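Local atomic coordinates of coenzyme F420-dependent N(5),N(10)-methenyltetrahydromethanopterin reductase-related protein (Desulfurobacterium thermolithotrophum DSM 11699, PDB entry 6HUZ), a protein that binds the iron-guanylylpyridinol cofactor and, as a bacterial paralogue of [Fe]-hydrogenase, uses tetrahydrofolate derivatives as substrates. Residues Ala217-Tyr221 against Met234-Ile239; Val223-Leu228 against Met274-Lys278; Val245-Leu249 against Leu258-Leu262; Lys268-Gln272 against Ser288-Glu292. All coordinates share one frame. Numbering follows the deposited sequence.

Interaction 1 (Ala217-Tyr221 against Met234-Ile239). With NA (sodium ion), chain H; NA (sodium ion), chain I.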
loop_
_atom_site.group_PDB
_atom_site.type_symbol
_atom_site.label_atom_id
_atom_site.label_comp_id
_atom_site.label_asym_id
_atom_site.label_seq_id
_atom_site.Cartn_x
_atom_site.Cartn_y
_atom_site.Cartn_z
ATOM N N ALA A 217 -4.875 -8.213 0.124
ATOM C CA ALA A 217 -6.130 -7.444 0.042
ATOM C C ALA A 217 -7.256 -8.352 -0.394
ATOM O O ALA A 217 -8.388 -8.184 0.068
ATOM C CB ALA A 217 -5.997 -6.303 -0.947
ATOM N N ILE A 218 -6.971 -9.300 -1.289
ATOM C CA ILE A 218 -8.034 -10.203 -1.734
ATOM C C ILE A 218 -8.344 -11.157 -0.577
ATOM O O ILE A 218 -9.504 -11.474 -0.348
ATOM C CB ILE A 218 -7.635 -10.956 -3.012
ATOM C CG1 ILE A 218 -7.350 -9.954 -4.159
ATOM C CG2 ILE A 218 -8.732 -11.951 -3.408
ATOM C CD1 ILE A 218 -8.479 -8.960 -4.442
ATOM N N GLU A 219 -7.325 -11.580 0.161
ATOM C CA GLU A 219 -7.580 -12.465 1.287
ATOM C C GLU A 219 -8.484 -11.741 2.305
ATOM O O GLU A 219 -9.454 -12.318 2.778
ATOM C CB GLU A 219 -6.269 -12.917 1.940
ATOM C CG GLU A 219 -6.508 -13.908 3.073
ATOM C CD GLU A 219 -5.288 -14.716 3.469
ATOM O OE1 GLU A 219 -4.935 -14.689 4.670
ATOM O OE2 GLU A 219 -4.689 -15.379 2.588
ATOM N N TYR A 220 -8.193 -10.470 2.598
ATOM C CA TYR A 220 -8.988 -9.686 3.541
ATOM C C TYR A 220 -10.403 -9.465 2.980
ATOM O O TYR A 220 -11.373 -9.464 3.724
ATOM C CB TYR A 220 -8.273 -8.356 3.864
ATOM C CG TYR A 220 -9.201 -7.333 4.446
ATOM C CD1 TYR A 220 -9.769 -7.516 5.706
ATOM C CD2 TYR A 220 -9.552 -6.193 3.727
ATOM C CE1 TYR A 220 -10.664 -6.594 6.235
ATOM C CE2 TYR A 220 -10.466 -5.270 4.243
ATOM C CZ TYR A 220 -11.018 -5.478 5.496
ATOM O OH TYR A 220 -11.925 -4.581 6.002
ATOM N N TYR A 221 -10.532 -9.283 1.678
ATOM C CA TYR A 221 -11.851 -9.107 1.078
ATOM C C TYR A 221 -12.675 -10.397 1.284
ATOM O O TYR A 221 -13.859 -10.326 1.632
ATOM C CB TYR A 221 -11.690 -8.810 -0.438
ATOM C CG TYR A 221 -12.942 -9.064 -1.232
ATOM C CD1 TYR A 221 -13.906 -8.082 -1.375
ATOM C CD2 TYR A 221 -13.166 -10.291 -1.842
ATOM C CE1 TYR A 221 -15.069 -8.310 -2.097
ATOM C CE2 TYR A 221 -14.328 -10.533 -2.561
ATOM C CZ TYR A 221 -15.283 -9.541 -2.678
ATOM O OH TYR A 221 -16.434 -9.746 -3.394
ATOM N N MET A 234 -16.841 -0.644 3.168
ATOM C CA MET A 234 -15.985 -0.669 4.346
ATOM C C MET A 234 -14.739 -1.429 4.059
ATOM O O MET A 234 -13.655 -0.994 4.439
ATOM C CB MET A 234 -16.740 -1.275 5.543
ATOM C CG MET A 234 -17.873 -0.399 5.967
ATOM S SD MET A 234 -18.910 -1.181 7.192
ATOM C CE MET A 234 -17.766 -1.170 8.644
ATOM N N THR A 235 -14.868 -2.569 3.370
ATOM C CA THR A 235 -13.692 -3.365 3.019
ATOM C C THR A 235 -12.716 -2.579 2.114
ATOM O O THR A 235 -11.510 -2.556 2.368
ATOM C CB THR A 235 -14.150 -4.651 2.330
ATOM O OG1 THR A 235 -14.949 -5.387 3.241
ATOM C CG2 THR A 235 -12.961 -5.521 1.840
ATOM N N GLU A 236 -13.219 -1.924 1.088
ATOM C CA GLU A 236 -12.346 -1.181 0.172
ATOM C C GLU A 236 -11.697 -0.006 0.859
ATOM O O GLU A 236 -10.570 0.311 0.526
ATOM C CB GLU A 236 -13.108 -0.705 -1.073
ATOM C CG GLU A 236 -13.527 -1.869 -1.941
ATOM C CD GLU A 236 -14.022 -1.480 -3.314
ATOM O OE1 GLU A 236 -14.264 -0.276 -3.563
ATOM O OE2 GLU A 236 -14.181 -2.401 -4.145
ATOM N N PHE A 237 -12.405 0.650 1.792
ATOM C CA PHE A 237 -11.839 1.779 2.531
ATOM C C PHE A 237 -10.648 1.237 3.363
ATOM O O PHE A 237 -9.577 1.817 3.341
ATOM C CB PHE A 237 -12.882 2.404 3.504
ATOM C CG PHE A 237 -12.218 3.435 4.382
ATOM C CD1 PHE A 237 -12.013 4.726 3.925
ATOM C CD2 PHE A 237 -11.739 3.095 5.645
ATOM C CE1 PHE A 237 -11.338 5.657 4.714
ATOM C CE2 PHE A 237 -11.078 4.032 6.433
ATOM C CZ PHE A 237 -10.883 5.304 5.960
ATOM N N GLN A 238 -10.848 0.118 4.084
ATOM C CA GLN A 238 -9.787 -0.496 4.903
ATOM C C GLN A 238 -8.562 -0.868 4.056
ATOM O O GLN A 238 -7.447 -0.584 4.476
ATOM C CB GLN A 238 -10.316 -1.739 5.625
ATOM C CG GLN A 238 -11.278 -1.395 6.766
ATOM C CD GLN A 238 -10.585 -0.777 7.951
ATOM O OE1 GLN A 238 -9.483 -1.207 8.371
ATOM N NE2 GLN A 238 -11.202 0.241 8.534
ATOM N N ILE A 239 -8.751 -1.458 2.878
ATOM C CA ILE A 239 -7.601 -1.814 1.993
ATOM C C ILE A 239 -6.869 -0.528 1.579
ATOM O O ILE A 239 -5.668 -0.438 1.745
ATOM C CB ILE A 239 -8.089 -2.564 0.722
ATOM C CG1 ILE A 239 -8.660 -3.944 1.111
ATOM C CG2 ILE A 239 -6.935 -2.719 -0.345
ATOM C CD1 ILE A 239 -9.547 -4.510 0.089
HETATM NA NA NA H . -7.070 0.105 7.255
HETATM NA NA NA I . -16.011 -0.834 -5.892
HETATM O O HOH W 1 -18.680 -1.349 -5.485
#

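Interaction 2 (Val223-Leu228 against Met274-Lys278). With GUE (5,10-Methenyltetrahydrofolate), chain C.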
loop_
_atom_site.group_PDB
_atom_site.type_symbol
_atom_site.label_atom_id
_atom_site.label_comp_id
_atom_site.label_asym_id
_atom_site.label_seq_id
_atom_site.Cartn_x
_atom_site.Cartn_y
_atom_site.Cartn_z
ATOM N N VAL A 223 -12.365 -12.725 3.685
ATOM C CA VAL A 223 -12.728 -12.855 5.110
ATOM C C VAL A 223 -13.870 -11.879 5.399
ATOM O O VAL A 223 -14.822 -12.224 6.080
ATOM C CB VAL A 223 -11.531 -12.552 6.042
ATOM C CG1 VAL A 223 -11.981 -12.518 7.510
ATOM C CG2 VAL A 223 -10.425 -13.577 5.858
ATOM N N SER A 224 -13.777 -10.647 4.886
ATOM C CA SER A 224 -14.823 -9.623 5.089
ATOM C C SER A 224 -16.187 -10.025 4.508
ATOM O O SER A 224 -17.207 -9.859 5.164
ATOM C CB SER A 224 -14.391 -8.305 4.450
ATOM O OG SER A 224 -13.335 -7.772 5.225
ATOM N N ARG A 225 -16.191 -10.537 3.284
ATOM C CA ARG A 225 -17.392 -10.967 2.565
ATOM C C ARG A 225 -18.039 -12.189 3.206
ATOM O O ARG A 225 -19.260 -12.213 3.408
ATOM C CB ARG A 225 -17.000 -11.305 1.090
ATOM C CG ARG A 225 -18.065 -12.003 0.201
ATOM C CD ARG A 225 -17.456 -12.646 -1.077
ATOM N NE ARG A 225 -16.687 -13.866 -0.787
ATOM C CZ ARG A 225 -15.878 -14.497 -1.637
ATOM N NH1 ARG A 225 -15.715 -14.041 -2.871
ATOM N NH2 ARG A 225 -15.223 -15.590 -1.255
ATOM N N ASP A 226 -17.234 -13.212 3.514
ATOM C CA ASP A 226 -17.742 -14.478 4.066
ATOM C C ASP A 226 -17.838 -14.630 5.563
ATOM O O ASP A 226 -18.737 -15.318 5.996
ATOM C CB ASP A 226 -16.876 -15.657 3.618
ATOM C CG ASP A 226 -16.720 -15.819 2.133
ATOM O OD1 ASP A 226 -17.579 -15.295 1.384
ATOM O OD2 ASP A 226 -15.732 -16.460 1.710
ATOM N N ILE A 227 -16.899 -14.083 6.344
ATOM C CA ILE A 227 -16.926 -14.290 7.782
ATOM C C ILE A 227 -17.433 -13.085 8.563
ATOM O O ILE A 227 -18.323 -13.256 9.385
ATOM C CB ILE A 227 -15.513 -14.762 8.235
ATOM C CG1 ILE A 227 -15.109 -16.060 7.471
ATOM C CG2 ILE A 227 -15.505 -14.995 9.715
ATOM C CD1 ILE A 227 -13.684 -16.517 7.632
ATOM N N LEU A 228 -16.889 -11.881 8.337
ATOM C CA LEU A 228 -17.374 -10.718 9.078
ATOM C C LEU A 228 -18.753 -10.288 8.583
ATOM O O LEU A 228 -19.540 -9.741 9.358
ATOM C CB LEU A 228 -16.409 -9.549 8.911
ATOM C CG LEU A 228 -15.032 -9.796 9.525
ATOM C CD1 LEU A 228 -14.150 -8.582 9.331
ATOM C CD2 LEU A 228 -15.183 -10.144 11.018
ATOM N N MET A 274 -8.073 -11.345 13.800
ATOM C CA MET A 274 -8.577 -11.417 12.429
ATOM C C MET A 274 -8.208 -12.771 11.809
ATOM O O MET A 274 -8.418 -12.981 10.608
ATOM C CB MET A 274 -8.085 -10.211 11.626
ATOM C CG MET A 274 -8.921 -8.952 11.856
ATOM S SD MET A 274 -10.687 -9.099 11.334
ATOM C CE MET A 274 -10.477 -9.475 9.519
ATOM N N ILE A 275 -7.662 -13.716 12.629
ATOM C CA ILE A 275 -7.344 -15.068 12.157
ATOM C C ILE A 275 -8.661 -15.806 12.462
ATOM O O ILE A 275 -8.815 -16.401 13.535
ATOM C CB ILE A 275 -6.120 -15.679 12.887
ATOM C CG1 ILE A 275 -4.849 -14.878 12.561
ATOM C CG2 ILE A 275 -5.924 -17.147 12.523
ATOM C CD1 ILE A 275 -3.664 -15.189 13.500
ATOM N N LEU A 276 -9.629 -15.709 11.541
ATOM C CA LEU A 276 -10.967 -16.295 11.737
ATOM C C LEU A 276 -11.202 -17.657 11.059
ATOM O O LEU A 276 -12.043 -18.411 11.541
ATOM C CB LEU A 276 -12.033 -15.268 11.337
ATOM C CG LEU A 276 -11.924 -13.928 12.088
ATOM C CD1 LEU A 276 -12.751 -12.834 11.413
ATOM C CD2 LEU A 276 -12.322 -14.074 13.535
ATOM N N ASP A 277 -10.468 -17.986 9.980
ATOM C CA ASP A 277 -10.593 -19.290 9.301
ATOM C C ASP A 277 -9.208 -19.650 8.802
ATOM O O ASP A 277 -8.842 -19.305 7.671
ATOM C CB ASP A 277 -11.601 -19.250 8.133
ATOM C CG ASP A 277 -11.834 -20.609 7.474
ATOM O OD1 ASP A 277 -11.093 -21.568 7.795
ATOM O OD2 ASP A 277 -12.756 -20.712 6.640
ATOM N N LYS A 278 -8.429 -20.332 9.650
ATOM C CA LYS A 278 -7.062 -20.718 9.326
ATOM C C LYS A 278 -6.905 -21.314 7.934
ATOM O O LYS A 278 -5.980 -20.923 7.223
ATOM C CB LYS A 278 -6.504 -21.678 10.378
ATOM C CG LYS A 278 -6.155 -20.991 11.689
ATOM C CD LYS A 278 -6.062 -21.995 12.836
ATOM C CE LYS A 278 -6.615 -21.466 14.145
ATOM N NZ LYS A 278 -5.544 -20.965 15.048
HETATM N N1 GUE C . -9.814 -7.723 14.982
HETATM C C2 GUE C . -9.254 -6.483 14.982
HETATM N N3 GUE C . -9.952 -5.367 14.745
HETATM C C4 GUE C . -11.251 -5.358 14.504
HETATM C C6 GUE C . -13.953 -8.020 14.920
HETATM C "C1'" GUE C . -18.497 -5.327 11.228
HETATM C "C2'" GUE C . -17.207 -4.974 10.813
HETATM C "C3'" GUE C . -16.088 -5.516 11.452
HETATM C "C4'" GUE C . -16.240 -6.403 12.531
HETATM C "C5'" GUE C . -17.538 -6.728 12.956
HETATM O O4 GUE C . -11.841 -4.275 14.307
HETATM C C4A GUE C . -11.943 -6.665 14.520
HETATM N N5 GUE C . -13.285 -6.922 14.234
HETATM C C7 GUE C . -13.139 -9.238 14.502
HETATM N N8 GUE C . -11.715 -9.084 14.783
HETATM C C8A GUE C . -11.133 -7.859 14.769
HETATM N N2 GUE C . -7.918 -6.411 15.202
HETATM C C9 GUE C . -15.253 -8.098 14.105
HETATM N N10 GUE C . -15.136 -6.914 13.257
HETATM C "C6'" GUE C . -18.649 -6.197 12.303
HETATM C C11 GUE C . -19.719 -4.748 10.546
HETATM O O11 GUE C . -19.629 -4.246 9.436
HETATM N N GUE C . -20.889 -4.774 11.195
HETATM C CA GUE C . -22.081 -4.086 10.697
HETATM C C GUE C . -22.638 -3.113 11.718
HETATM O OX1 GUE C . -22.439 -3.325 12.943
HETATM O OX2 GUE C . -23.279 -2.112 11.330
HETATM C CB GUE C . -23.154 -5.074 10.226
HETATM C CG GUE C . -22.738 -6.545 10.345
HETATM C CD GUE C . -23.864 -7.511 10.002
HETATM O OE1 GUE C . -23.598 -8.485 9.246
HETATM O OE2 GUE C . -25.007 -7.312 10.494
HETATM C C1 GUE C . -13.984 -6.362 13.325
#

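Interaction 3 (Val245-Leu249 against Leu258-Leu262)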
loop_
_atom_site.group_PDB
_atom_site.type_symbol
_atom_site.label_atom_id
_atom_site.label_comp_id
_atom_site.label_asym_id
_atom_site.label_seq_id
_atom_site.Cartn_x
_atom_site.Cartn_y
_atom_site.Cartn_z
ATOM N N VAL A 245 -1.332 4.336 4.106
ATOM C CA VAL A 245 -0.568 4.616 5.321
ATOM C C VAL A 245 0.849 4.038 5.264
ATOM O O VAL A 245 1.813 4.750 5.569
ATOM C CB VAL A 245 -1.336 4.153 6.579
ATOM C CG1 VAL A 245 -0.425 4.080 7.800
ATOM C CG2 VAL A 245 -2.514 5.080 6.843
ATOM N N ILE A 246 0.984 2.759 4.904
ATOM C CA ILE A 246 2.313 2.149 4.834
ATOM C C ILE A 246 3.139 2.892 3.806
ATOM O O ILE A 246 4.256 3.248 4.101
ATOM C CB ILE A 246 2.276 0.630 4.496
ATOM C CG1 ILE A 246 1.603 -0.151 5.679
ATOM C CG2 ILE A 246 3.716 0.103 4.229
ATOM C CD1 ILE A 246 1.218 -1.566 5.283
ATOM N N SER A 247 2.599 3.122 2.610
ATOM C CA SER A 247 3.334 3.837 1.538
ATOM C C SER A 247 3.807 5.237 2.031
ATOM O O SER A 247 4.964 5.603 1.824
ATOM C CB SER A 247 2.422 4.032 0.318
ATOM O OG SER A 247 3.208 4.561 -0.740
ATOM N N SER A 248 2.901 6.016 2.680
ATOM C CA SER A 248 3.229 7.362 3.172
ATOM C C SER A 248 4.366 7.324 4.197
ATOM O O SER A 248 5.258 8.186 4.189
ATOM C CB SER A 248 2.005 8.023 3.840
ATOM O OG SER A 248 0.979 8.190 2.862
ATOM N N LEU A 249 4.328 6.317 5.082
ATOM C CA LEU A 249 5.337 6.167 6.136
ATOM C C LEU A 249 6.717 5.854 5.563
ATOM O O LEU A 249 7.712 6.458 6.004
ATOM C CB LEU A 249 4.895 5.108 7.156
ATOM C CG LEU A 249 3.786 5.559 8.092
ATOM C CD1 LEU A 249 3.156 4.345 8.819
ATOM C CD2 LEU A 249 4.275 6.618 9.074
ATOM N N LEU A 258 8.589 3.563 9.448
ATOM C CA LEU A 258 7.454 2.665 9.268
ATOM C C LEU A 258 7.370 1.695 10.431
ATOM O O LEU A 258 6.296 1.503 11.006
ATOM C CB LEU A 258 7.650 1.853 7.970
ATOM C CG LEU A 258 6.616 0.751 7.780
ATOM C CD1 LEU A 258 5.242 1.328 7.488
ATOM C CD2 LEU A 258 7.039 -0.184 6.675
ATOM N N ILE A 259 8.505 1.074 10.762
ATOM C CA ILE A 259 8.571 0.097 11.846
ATOM C C ILE A 259 8.286 0.757 13.215
ATOM O O ILE A 259 7.484 0.230 13.976
ATOM C CB ILE A 259 9.935 -0.633 11.838
ATOM C CG1 ILE A 259 10.079 -1.538 10.578
ATOM C CG2 ILE A 259 10.124 -1.442 13.122
ATOM C CD1 ILE A 259 11.565 -1.873 10.198
ATOM N N LYS A 260 8.931 1.897 13.525
ATOM C CA LYS A 260 8.715 2.564 14.810
ATOM C C LYS A 260 7.296 3.097 14.973
ATOM O O LYS A 260 6.705 2.980 16.050
ATOM C CB LYS A 260 9.690 3.737 14.971
ATOM C CG LYS A 260 9.555 4.484 16.301
ATOM C CD LYS A 260 9.930 3.605 17.481
ATOM C CE LYS A 260 10.378 4.407 18.682
ATOM N NZ LYS A 260 11.649 5.147 18.436
ATOM N N LEU A 261 6.757 3.710 13.943
ATOM C CA LEU A 261 5.415 4.265 14.082
ATOM C C LEU A 261 4.274 3.246 14.067
ATOM O O LEU A 261 3.349 3.420 14.841
ATOM C CB LEU A 261 5.209 5.360 13.047
ATOM C CG LEU A 261 6.189 6.545 13.239
ATOM C CD1 LEU A 261 6.302 7.366 11.963
ATOM C CD2 LEU A 261 5.776 7.408 14.428
ATOM N N LEU A 262 4.306 2.193 13.234
ATOM C CA LEU A 262 3.171 1.250 13.253
ATOM C C LEU A 262 3.136 0.385 14.526
ATOM O O LEU A 262 2.046 0.034 15.015
ATOM C CB LEU A 262 3.187 0.329 12.018
ATOM C CG LEU A 262 2.747 0.945 10.709
ATOM C CD1 LEU A 262 2.890 -0.063 9.569
ATOM C CD2 LEU A 262 1.296 1.411 10.795
#

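Interaction 4 (Lys268-Gln272 against Ser288-Glu292). With GUE (5,10-Methenyltetrahydrofolate), chain C.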
loop_
_atom_site.group_PDB
_atom_site.type_symbol
_atom_site.label_atom_id
_atom_site.label_comp_id
_atom_site.label_asym_id
_atom_site.label_seq_id
_atom_site.Cartn_x
_atom_site.Cartn_y
_atom_site.Cartn_z
ATOM N N LYS A 268 1.039 -7.296 15.596
ATOM C CA LYS A 268 0.923 -8.731 15.858
ATOM C C LYS A 268 -0.261 -9.072 16.778
ATOM O O LYS A 268 -0.958 -10.052 16.540
ATOM C CB LYS A 268 2.216 -9.194 16.503
ATOM C CG LYS A 268 2.290 -10.665 16.859
ATOM C CD LYS A 268 3.582 -10.982 17.648
ATOM C CE LYS A 268 4.754 -10.040 17.400
ATOM N NZ LYS A 268 5.819 -10.236 18.426
ATOM N N ALA A 269 -0.459 -8.277 17.830
ATOM C CA ALA A 269 -1.536 -8.480 18.794
ATOM C C ALA A 269 -2.876 -8.300 18.111
ATOM O O ALA A 269 -3.718 -9.191 18.173
ATOM C CB ALA A 269 -1.393 -7.492 19.931
ATOM N N SER A 270 -3.065 -7.157 17.440
ATOM C CA SER A 270 -4.307 -6.845 16.723
ATOM C C SER A 270 -4.663 -7.945 15.687
ATOM O O SER A 270 -5.828 -8.346 15.586
ATOM C CB SER A 270 -4.157 -5.510 15.980
ATOM O OG SER A 270 -5.277 -5.258 15.143
ATOM N N LEU A 271 -3.665 -8.416 14.936
ATOM C CA LEU A 271 -3.847 -9.434 13.884
ATOM C C LEU A 271 -4.405 -10.749 14.413
ATOM O O LEU A 271 -5.111 -11.452 13.680
ATOM C CB LEU A 271 -2.525 -9.690 13.118
ATOM C CG LEU A 271 -2.614 -10.632 11.895
ATOM C CD1 LEU A 271 -3.457 -10.004 10.783
ATOM C CD2 LEU A 271 -1.166 -10.981 11.347
ATOM N N GLN A 272 -4.148 -11.076 15.670
ATOM C CA GLN A 272 -4.660 -12.331 16.229
ATOM C C GLN A 272 -6.190 -12.439 16.126
ATOM O O GLN A 272 -6.720 -13.537 15.917
ATOM C CB GLN A 272 -4.235 -12.489 17.709
ATOM C CG GLN A 272 -2.726 -12.562 17.922
ATOM C CD GLN A 272 -1.997 -13.374 16.863
ATOM O OE1 GLN A 272 -2.122 -14.593 16.776
ATOM N NE2 GLN A 272 -1.207 -12.723 16.025
ATOM N N SER A 288 1.514 -13.620 10.255
ATOM C CA SER A 288 1.533 -13.646 11.708
ATOM C C SER A 288 2.780 -14.371 12.175
ATOM O O SER A 288 3.466 -13.886 13.066
ATOM C CB SER A 288 0.302 -14.360 12.245
ATOM O OG SER A 288 0.214 -14.225 13.655
ATOM N N LYS A 289 3.086 -15.532 11.565
ATOM C CA LYS A 289 4.271 -16.308 11.952
ATOM C C LYS A 289 5.540 -15.467 11.764
ATOM O O LYS A 289 6.403 -15.442 12.637
ATOM C CB LYS A 289 4.323 -17.637 11.162
ATOM C CG LYS A 289 5.521 -18.518 11.475
ATOM C CD LYS A 289 5.489 -19.102 12.874
ATOM C CE LYS A 289 6.780 -19.819 13.178
ATOM N NZ LYS A 289 6.619 -20.845 14.237
ATOM N N LEU A 290 5.639 -14.753 10.651
ATOM C CA LEU A 290 6.805 -13.915 10.387
ATOM C C LEU A 290 6.967 -12.790 11.402
ATOM O O LEU A 290 8.100 -12.503 11.800
ATOM C CB LEU A 290 6.731 -13.317 8.981
ATOM C CG LEU A 290 6.917 -14.309 7.866
ATOM C CD1 LEU A 290 6.579 -13.672 6.531
ATOM C CD2 LEU A 290 8.348 -14.888 7.868
ATOM N N LEU A 291 5.855 -12.152 11.829
ATOM C CA LEU A 291 5.942 -11.050 12.787
ATOM C C LEU A 291 6.527 -11.519 14.106
ATOM O O LEU A 291 7.139 -10.716 14.798
ATOM C CB LEU A 291 4.571 -10.410 13.047
ATOM C CG LEU A 291 3.955 -9.690 11.847
ATOM C CD1 LEU A 291 2.573 -9.160 12.203
ATOM C CD2 LEU A 291 4.836 -8.574 11.352
ATOM N N GLU A 292 6.340 -12.804 14.457
ATOM C CA GLU A 292 6.853 -13.356 15.713
ATOM C C GLU A 292 8.374 -13.292 15.854
ATOM O O GLU A 292 8.870 -13.101 16.964
ATOM C CB GLU A 292 6.395 -14.819 15.889
ATOM C CG GLU A 292 4.886 -14.975 16.040
ATOM C CD GLU A 292 4.397 -16.400 16.228
ATOM O OE1 GLU A 292 3.177 -16.580 16.451
ATOM O OE2 GLU A 292 5.227 -17.336 16.156
HETATM N N1 GUE C . -9.814 -7.723 14.982
HETATM C C2 GUE C . -9.254 -6.483 14.982
HETATM N N3 GUE C . -9.952 -5.367 14.745
HETATM C C4 GUE C . -11.251 -5.358 14.504
HETATM C C6 GUE C . -13.953 -8.020 14.920
HETATM C "C1'" GUE C . -18.497 -5.327 11.228
HETATM C "C2'" GUE C . -17.207 -4.974 10.813
HETATM C "C3'" GUE C . -16.088 -5.516 11.452
HETATM C "C4'" GUE C . -16.240 -6.403 12.531
HETATM C "C5'" GUE C . -17.538 -6.728 12.956
HETATM O O4 GUE C . -11.841 -4.275 14.307
HETATM C C4A GUE C . -11.943 -6.665 14.520
HETATM N N5 GUE C . -13.285 -6.922 14.234
HETATM C C7 GUE C . -13.139 -9.238 14.502
HETATM N N8 GUE C . -11.715 -9.084 14.783
HETATM C C8A GUE C . -11.133 -7.859 14.769
HETATM N N2 GUE C . -7.918 -6.411 15.202
HETATM C C9 GUE C . -15.253 -8.098 14.105
HETATM N N10 GUE C . -15.136 -6.914 13.257
HETATM C "C6'" GUE C . -18.649 -6.197 12.303
HETATM C C11 GUE C . -19.719 -4.748 10.546
HETATM O O11 GUE C . -19.629 -4.246 9.436
HETATM N N GUE C . -20.889 -4.774 11.195
HETATM C CA GUE C . -22.081 -4.086 10.697
HETATM C C GUE C . -22.638 -3.113 11.718
HETATM O OX1 GUE C . -22.439 -3.325 12.943
HETATM O OX2 GUE C . -23.279 -2.112 11.330
HETATM C CB GUE C . -23.154 -5.074 10.226
HETATM C CG GUE C . -22.738 -6.545 10.345
HETATM C CD GUE C . -23.864 -7.511 10.002
HETATM O OE1 GUE C . -23.598 -8.485 9.246
HETATM O OE2 GUE C . -25.007 -7.312 10.494
HETATM C C1 GUE C . -13.984 -6.362 13.325
#

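Interaction 1 (Ala217-Tyr221 against Met234-Ile239)
Two sodium ions bind the second helix of this contact, on Gln238 and Glu236. One is held by Gln238 O at 2.9 Å and Gln238 OE1 at 3.0 Å, with Ser242 completing the protein ligands, while Gln238 NE2 bonds to Asp204 of the second subunit. The other takes Glu236 OE1 and Glu236 OE2, each at 3.0 Å, and is shared with Glu256 and Lys356 of the second subunit. Between the segments themselves, Tyr220 has the most area buried. Tyr220 turns the edge of its ring against the neighbouring helix, where it meets both backbone and side chain: Tyr220 CE2 lies 3.5 Å from Thr235 O, and Tyr220 CD2 lies 3.6 Å from Ile239 CG1. At the far end of the ring, Tyr220 OH comes within 3.3 Å of Gln238 CB. The two segments belong to successive helices, 207-228 and 232-262, which form an antiparallel helical hairpin; locally their axes approach to 10.3 Å and run at 151° to each other. Ala217 and Thr235 add two further contacts: Ala217 CB packs on Ile239 CG2 at 3.8 Å, and Thr235 CG2 sits 3.8 Å from Tyr221 CA. Tyr221 also reaches the second subunit, its hydroxyl hydrogen-bonding to Glu300 there.

Interaction 2 (Val223-Leu228 against Met274-Lys278)
Val223 begins the contact, with Val223 CG1 3.9 Å from Met274 CE and 4.0 Å from Leu276 CD1. The helix widens into a pi-type turn over residues 224-228, Leu228 N bonding to Val223 O at 3.1 Å. Arg225 and Asp226 lie off this interface and pair with each other, Arg225 NE to Asp226 OD1 at 2.7 Å, while Arg225 also bridges to Glu300 of the second subunit. Ile227 resumes the apolar packing, Ile227 CG2 meeting Leu276 CB at 3.8 Å; separately, Ile227 CD1 makes a van der Waals contact with Asp277 CB at 3.5 Å. Leu228 CD1 contacts Met274 CE at 3.8 Å, and Leu228 CD2 lies 3.6 Å from Leu276 CD1 and 3.7 Å from C9 of methenyltetrahydrofolate. Since Met274 CG is 3.5 Å from ligand N1, both segments line the folate pocket. Met274 packs on Val208 and Leu228 on Met205 of the second subunit. The loop 274-278, with an inverse gamma turn at Ile275, lies between the end of helix 207-228 and helix 282-292, on which Ile275 packs.

Interaction 3 (Val245-Leu249 against Leu258-Leu262)
Leu249 and Leu258 carry most of this wholly apolar contact, with Leu262 next. The CA-to-CB bond of Leu249 points toward the opposing segment, and its side chain meets three leucines there: Leu249 CB lies 3.8 Å from Leu258 CD1, Leu249 CD2 lies 3.6 Å from Leu261 CD1, and Leu249 CD1 lies 3.9 Å from Leu262 CG. Leu258, whose CA-to-CB bond runs sideways, turns its end into the interface, so that Leu258 CD1 also reaches Ile246 CG2 at 3.8 Å. One turn further along, Leu262 CD1 approaches Ile246 CG1 at 4.1 Å, and Leu262 CD2 makes a looser contact with Val245 CG1 at 4.4 Å. The three-to-four-residue spacing on both sides places these side chains along one helical face each. Residues 232-262 are helical, but the two local axes run at 129° and approach to 10.2 Å, so the helix must be sharply bent between the segments. Across the subunit boundary Ile246 packs on Leu243 of the second subunit, and Ser247 OG bonds to Ala240 O there. The arrangement is a tight helical hairpin, consistent with the intertwined helical C-terminal domain of [Fe]-hydrogenase dimers.

Interaction 4 (Lys268-Gln272 against Ser288-Glu292)
Part of the methenyltetrahydrofolate pocket is supplied by helix 264-271, which also makes this contact. The ligand amino group N2 donates a hydrogen bond to Ser270 O at 2.9 Å, and a weak one to Ser270 OG, also at 2.9 Å. Ser270 OG also hydrogen-bonds to Val202 of the second subunit; that subunit gives Gly203 and Lys17 to the same ligand. Leu271 and Lys268 instead point at helix 282-292, the next helix after 264-271 in this helical domain. Leu271 CD2 packs 3.8 Å from Ser288 CB and 4.2 Å from Leu291 CD1, while the Lys268 chain lies along the partner, Lys268 CE 3.6 Å from Leu291 O and Lys268 CB 4.3 Å from Leu291 CD1. The polar link is made by Gln272, whose folded side chain offers its amide nitrogen twice: Gln272 NE2 donates to Ser288 OG at 3.1 Å and back to Lys268 O at 2.7 Å, both nearly linear.

Following the chain, helix 207-228 supplies the first segments of interactions 1 and 2. Interaction 1 closes first, across the short connection to helix 232-262. Interaction 2 closes much later, at the loop 274-278, and so crosses interaction 1; the two touch where Thr235 OG1 lies 3.2 Å from Ser224 CB. Interaction 3 opens and closes within the long loop of interaction 2, folding helix 232-262 back on itself. Interaction 4 starts within that loop as well but ends beyond it, on helix 282-292, crossing interaction 2; Ile275 CD1 is 4.0 Å from Ser288 OG. Together they tie four successive helices into one domain, and all four contacts reach the second subunit.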